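Local coordinates for protein cysteine desulfurase (Fervidobacterium islandicum, PDB 6A6E) that probably catalyses the pyridoxal phosphate-dependent removal of sulfur from cysteine, leaving alanine and passing on a persulfide, as in other SufS enzymes, at residues M5-V9 with E317-Y321; V215-K219 with F308-E312. All coordinates share one frame; numbering follows the deposited sequence.

Contact 1 of 2, residues M5-V9 with E317-Y321; sequences MRSTV and ELSNY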
loop_
_atom_site.group_PDB
_atom_site.type_symbol
_atom_site.label_atom_id
_atom_site.label_comp_id
_atom_site.label_asym_id
_atom_site.label_seq_id
_atom_site.Cartn_x
_atom_site.Cartn_y
_atom_site.Cartn_z
ATOM N N MET A 5 -38.156 4.731 -7.658
ATOM C CA MET A 5 -37.117 3.706 -7.520
ATOM C C MET A 5 -37.325 2.746 -6.338
ATOM O O MET A 5 -36.577 1.770 -6.187
ATOM C CB MET A 5 -35.748 4.381 -7.449
ATOM C CG MET A 5 -35.246 4.774 -8.822
ATOM S SD MET A 5 -34.347 6.327 -8.808
ATOM C CE MET A 5 -33.352 6.157 -10.306
ATOM N N ARG A 6 -38.349 3.023 -5.537
ATOM C CA ARG A 6 -38.805 2.167 -4.443
ATOM C C ARG A 6 -37.924 2.271 -3.184
ATOM O O ARG A 6 -37.667 1.277 -2.510
ATOM C CB ARG A 6 -38.986 0.718 -4.913
ATOM C CG ARG A 6 -39.862 0.588 -6.157
ATOM C CD ARG A 6 -39.536 -0.641 -7.009
ATOM N NE ARG A 6 -39.815 -1.873 -6.274
ATOM C CZ ARG A 6 -39.480 -3.091 -6.674
ATOM N NH1 ARG A 6 -38.825 -3.281 -7.826
ATOM N NH2 ARG A 6 -39.768 -4.122 -5.890
ATOM N N SER A 7 -37.510 3.500 -2.860
ATOM C CA SER A 7 -36.723 3.796 -1.646
ATOM C C SER A 7 -37.577 4.491 -0.562
ATOM O O SER A 7 -38.273 5.471 -0.828
ATOM C CB SER A 7 -35.534 4.703 -2.011
ATOM O OG SER A 7 -34.485 4.591 -1.074
ATOM N N THR A 8 -37.501 4.009 0.665
ATOM C CA THR A 8 -38.072 4.738 1.794
ATOM C C THR A 8 -37.090 5.857 2.290
ATOM O O THR A 8 -37.417 6.633 3.172
ATOM C CB THR A 8 -38.445 3.735 2.933
ATOM O OG1 THR A 8 -39.383 4.350 3.813
ATOM C CG2 THR A 8 -37.257 3.277 3.774
ATOM N N VAL A 9 -35.891 5.933 1.703
ATOM C CA VAL A 9 -34.779 6.705 2.264
ATOM C C VAL A 9 -34.461 7.913 1.406
ATOM O O VAL A 9 -34.247 8.978 1.945
ATOM C CB VAL A 9 -33.503 5.823 2.357
ATOM C CG1 VAL A 9 -32.278 6.645 2.757
ATOM C CG2 VAL A 9 -33.730 4.650 3.317
ATOM N N GLU A 317 -32.484 -1.579 3.774
ATOM C CA GLU A 317 -33.729 -1.925 3.076
ATOM C C GLU A 317 -33.422 -2.799 1.851
ATOM O O GLU A 317 -34.166 -3.728 1.534
ATOM C CB GLU A 317 -34.572 -0.671 2.730
ATOM C CG GLU A 317 -34.278 -0.034 1.381
ATOM C CD GLU A 317 -34.871 1.383 1.213
ATOM O OE1 GLU A 317 -35.887 1.654 1.936
ATOM O OE2 GLU A 317 -34.306 2.188 0.361
ATOM N N LEU A 318 -32.304 -2.547 1.172
ATOM C CA LEU A 318 -31.924 -3.421 0.084
ATOM C C LEU A 318 -31.662 -4.819 0.579
ATOM O O LEU A 318 -32.051 -5.756 -0.071
ATOM C CB LEU A 318 -30.662 -2.939 -0.617
ATOM C CG LEU A 318 -30.790 -1.724 -1.474
ATOM C CD1 LEU A 318 -29.389 -1.335 -1.932
ATOM C CD2 LEU A 318 -31.696 -2.045 -2.653
ATOM N N SER A 319 -30.981 -4.931 1.713
ATOM C CA SER A 319 -30.646 -6.220 2.301
ATOM C C SER A 319 -31.865 -7.037 2.665
ATOM O O SER A 319 -31.878 -8.265 2.436
ATOM C CB SER A 319 -29.804 -6.090 3.577
ATOM O OG SER A 319 -28.615 -5.375 3.348
ATOM N N ASN A 320 -32.838 -6.392 3.312
ATOM C CA ASN A 320 -34.085 -7.056 3.677
ATOM C C ASN A 320 -34.813 -7.544 2.448
ATOM O O ASN A 320 -35.213 -8.668 2.413
ATOM C CB ASN A 320 -34.981 -6.150 4.482
ATOM C CG ASN A 320 -34.354 -5.776 5.807
ATOM O OD1 ASN A 320 -33.483 -6.462 6.308
ATOM N ND2 ASN A 320 -34.784 -4.687 6.369
ATOM N N TYR A 321 -34.965 -6.706 1.442
ATOM C CA TYR A 321 -35.542 -7.120 0.156
ATOM C C TYR A 321 -34.774 -8.278 -0.556
ATOM O O TYR A 321 -35.364 -9.215 -1.073
ATOM C CB TYR A 321 -35.626 -5.926 -0.744
ATOM C CG TYR A 321 -36.437 -6.156 -2.009
ATOM C CD1 TYR A 321 -37.870 -6.139 -2.001
ATOM C CD2 TYR A 321 -35.799 -6.301 -3.221
ATOM C CE1 TYR A 321 -38.574 -6.328 -3.179
ATOM C CE2 TYR A 321 -36.481 -6.512 -4.398
ATOM C CZ TYR A 321 -37.870 -6.506 -4.387
ATOM O OH TYR A 321 -38.472 -6.663 -5.617
HETATM O O HOH W 1 -34.771 0.606 -2.040
#
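Ser7 and Glu317 mark the closest approach of the two backbones, with 8.0 Å between Ser7 CA and Glu317 CA: an irregular run, 5-9, passes a helical piece, 317-321, at a spacing that side chains bridge. On the helix, the two residues that reach across lie one turn apart, and the amide of Tyr321 bonds to the carbonyl of Glu317. Glu317 sends CG between its own backbone N and carbonyl carbon (chi1 90°) and then runs out extended, which delivers its carboxylate to the passing chain. There Ser7 OG donates to Glu317 OE2 over 2.8 Å, meeting the syn lone pair. The same oxygen also bonds to His314 ND1, one helical turn back, and accepts a weak hydrogen bond from a water that also donates to Arg6 O. The methyl Val9 CG2 lies 3.9 Å from Glu317 OE2, beside the carboxylate. This chain start, leading into helix 12-20, is thereby held against helix 308-327 of the smaller domain of a fold-type-I pyridoxal phosphate enzyme. Arg6 bends at chi3 (64°) and carries its guanidinium to the phenol of Tyr321, one helical turn on from Glu317. Arg6 NH2 donates to Tyr321 OH over 2.9 Å; the oxygen is somewhat tilted from the guanidinium plane, and guanidinium and ring stand almost perpendicular, 89° apart. Asp411, on helix 407-423, binds both partners: it forms a salt bridge with Arg6 NH1 and a hydrogen bond with Tyr321 OH.

Contact 2 of 2, residues V215-K219 with F308-E312; sequences VPHKK and FEKVE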
loop_
_atom_site.group_PDB
_atom_site.type_symbol
_atom_site.label_atom_id
_atom_site.label_comp_id
_atom_site.label_asym_id
_atom_site.label_seq_id
_atom_site.Cartn_x
_atom_site.Cartn_y
_atom_site.Cartn_z
ATOM N N VAL A 215 -17.731 -1.607 8.180
ATOM C CA VAL A 215 -17.510 -0.140 8.194
ATOM C C VAL A 215 -18.131 0.570 7.003
ATOM O O VAL A 215 -18.606 1.694 7.134
ATOM C CB VAL A 215 -15.990 0.178 8.351
ATOM C CG1 VAL A 215 -15.636 1.624 7.926
ATOM C CG2 VAL A 215 -15.548 -0.139 9.775
ATOM N N PRO A 216 -18.153 -0.063 5.826
ATOM C CA PRO A 216 -18.725 0.623 4.669
ATOM C C PRO A 216 -20.216 0.978 4.730
ATOM O O PRO A 216 -20.663 1.846 3.984
ATOM C CB PRO A 216 -18.548 -0.406 3.547
ATOM C CG PRO A 216 -17.348 -1.209 3.948
ATOM C CD PRO A 216 -17.510 -1.334 5.436
ATOM N N HIS A 217 -20.993 0.276 5.520
ATOM C CA HIS A 217 -22.451 0.507 5.464
ATOM C C HIS A 217 -23.083 0.698 6.831
ATOM O O HIS A 217 -24.296 0.934 6.905
ATOM C CB HIS A 217 -23.181 -0.654 4.780
ATOM C CG HIS A 217 -23.157 -1.883 5.595
ATOM N ND1 HIS A 217 -24.146 -2.177 6.511
ATOM C CD2 HIS A 217 -22.262 -2.898 5.654
ATOM C CE1 HIS A 217 -23.838 -3.303 7.141
ATOM N NE2 HIS A 217 -22.702 -3.769 6.640
ATOM N N LYS A 218 -22.290 0.642 7.892
ATOM C CA LYS A 218 -22.869 0.851 9.180
ATOM C C LYS A 218 -22.007 1.726 10.049
ATOM O O LYS A 218 -20.770 1.557 10.116
ATOM C CB LYS A 218 -23.091 -0.483 9.847
ATOM C CG LYS A 218 -23.711 -0.333 11.211
ATOM C CD LYS A 218 -23.999 -1.655 11.850
ATOM C CE LYS A 218 -25.165 -1.455 12.746
ATOM N NZ LYS A 218 -25.235 -2.696 13.534
ATOM N N LYS A 219 -22.672 2.643 10.751
ATOM C CA LYS A 219 -22.013 3.494 11.700
ATOM C C LYS A 219 -21.179 2.739 12.745
ATOM O O LYS A 219 -21.641 1.789 13.391
ATOM C CB LYS A 219 -22.985 4.433 12.395
ATOM C CG LYS A 219 -22.245 5.577 13.041
ATOM C CD LYS A 219 -23.099 6.408 13.972
ATOM C CE LYS A 219 -22.207 7.317 14.822
ATOM N NZ LYS A 219 -22.982 8.527 15.234
ATOM N N PHE A 308 -24.712 9.615 6.062
ATOM C CA PHE A 308 -24.282 8.247 6.188
ATOM C C PHE A 308 -25.353 7.389 6.860
ATOM O O PHE A 308 -25.416 6.181 6.615
ATOM C CB PHE A 308 -22.966 8.164 6.934
ATOM C CG PHE A 308 -22.289 6.793 6.826
ATOM C CD1 PHE A 308 -21.935 6.275 5.587
ATOM C CD2 PHE A 308 -22.135 6.009 7.944
ATOM C CE1 PHE A 308 -21.372 4.984 5.478
ATOM C CE2 PHE A 308 -21.587 4.727 7.854
ATOM C CZ PHE A 308 -21.193 4.218 6.620
ATOM N N GLU A 309 -26.207 8.000 7.687
ATOM C CA GLU A 309 -27.412 7.323 8.208
ATOM C C GLU A 309 -28.378 6.919 7.082
ATOM O O GLU A 309 -28.921 5.853 7.106
ATOM C CB GLU A 309 -28.162 8.134 9.325
ATOM C CG GLU A 309 -29.280 7.345 10.045
ATOM C CD GLU A 309 -28.805 6.038 10.735
ATOM O OE1 GLU A 309 -27.648 6.013 11.253
ATOM O OE2 GLU A 309 -29.574 5.027 10.767
ATOM N N LYS A 310 -28.559 7.755 6.088
ATOM C CA LYS A 310 -29.289 7.339 4.950
ATOM C C LYS A 310 -28.596 6.184 4.201
ATOM O O LYS A 310 -29.267 5.276 3.715
ATOM C CB LYS A 310 -29.526 8.508 4.031
ATOM C CG LYS A 310 -30.462 9.570 4.622
ATOM C CD LYS A 310 -30.505 10.773 3.697
ATOM C CE LYS A 310 -31.662 11.704 3.957
ATOM N NZ LYS A 310 -31.909 12.518 2.721
ATOM N N VAL A 311 -27.252 6.197 4.116
ATOM C CA VAL A 311 -26.538 5.136 3.410
ATOM C C VAL A 311 -26.861 3.827 4.101
ATOM O O VAL A 311 -27.218 2.860 3.456
ATOM C CB VAL A 311 -24.993 5.412 3.352
ATOM C CG1 VAL A 311 -24.229 4.190 2.849
ATOM C CG2 VAL A 311 -24.713 6.623 2.458
ATOM N N GLU A 312 -26.772 3.831 5.426
ATOM C CA GLU A 312 -26.993 2.701 6.214
ATOM C C GLU A 312 -28.407 2.162 6.103
ATOM O O GLU A 312 -28.579 0.941 5.910
ATOM C CB GLU A 312 -26.625 3.000 7.654
ATOM C CG GLU A 312 -26.941 1.884 8.611
ATOM C CD GLU A 312 -26.548 2.171 10.057
ATOM O OE1 GLU A 312 -25.629 2.993 10.395
ATOM O OE2 GLU A 312 -27.135 1.473 10.900
HETATM O O HOH W 2 -27.007 -1.287 6.583
#
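Val215 opens the contact through its backbone: Val215 O lies 3.7 Å from Phe308 CZ, at the far end of the aromatic ring, while its side chain points away from the helix and packs on Leu230 and Phe232 of strand 229-233. Pro216 follows with another carbonyl, Pro216 O, which meets the ring edge near its plane, 3.5 Å from Phe308 CE1, and is also hydrogen-bonded to Tyr402 OH. The ring arrives here because Phe308 CG is anti to the backbone N (chi1 -167°); it further packs edge-to-face with Phe89. At His217 the backbones come nearest, and His217 O sits 3.2 Å from Glu312 CB, with a CA-H...O contact to Glu312 as well. The imidazole is held at both nitrogens: a water joins His217 ND1 to Glu312 O, and His217 NE2 bonds to Gln185 OE1, a residue of the cofactor pocket. The aliphatic part of Lys218 crosses the glutamate at a slant, Lys218 CG being 3.9 Å from Glu312 OE2, but its amine forms a salt bridge with Glu192 instead. Lys219 supplies the hydrogen bond between the segments: Lys219 N donates to Glu312 OE1 over 3.0 Å, almost straight at 178°, although it meets the oxygen from above the carboxylate plane, 48° out of it. The loop continues from strand 206-210 of the large-domain sheet, so the contact joins that domain to the start of helix 308-327. The glutamate is gripped by a neutral amide, not by an ion pair; Lys218 NZ, 5.3 Å from Glu312 OE2, may still favour its charged form from a distance.

Overall arrangement
Helix 308-327 serves both contacts: its first turn meets the loop 215-219 in contact 2, and a later part receives the chain start in contact 1. Their centres lie 14 Å apart, and they touch directly where Val9 CG1 packs 3.4 Å from Lys310 O. Contact 1 is at the surface and relies on polar side-chain tips, a water and a charged neighbour on the C-terminal helix. Contact 2 is partly buried and closer to the cofactor; there backbone carbonyls approach the outer end of an aromatic ring and a glutamate takes a backbone amide. Both use a helix glutamate to grip an irregular loop, but contact 2 joins the helix to a loop of the large domain, whereas contact 1 fastens the polypeptide's beginning.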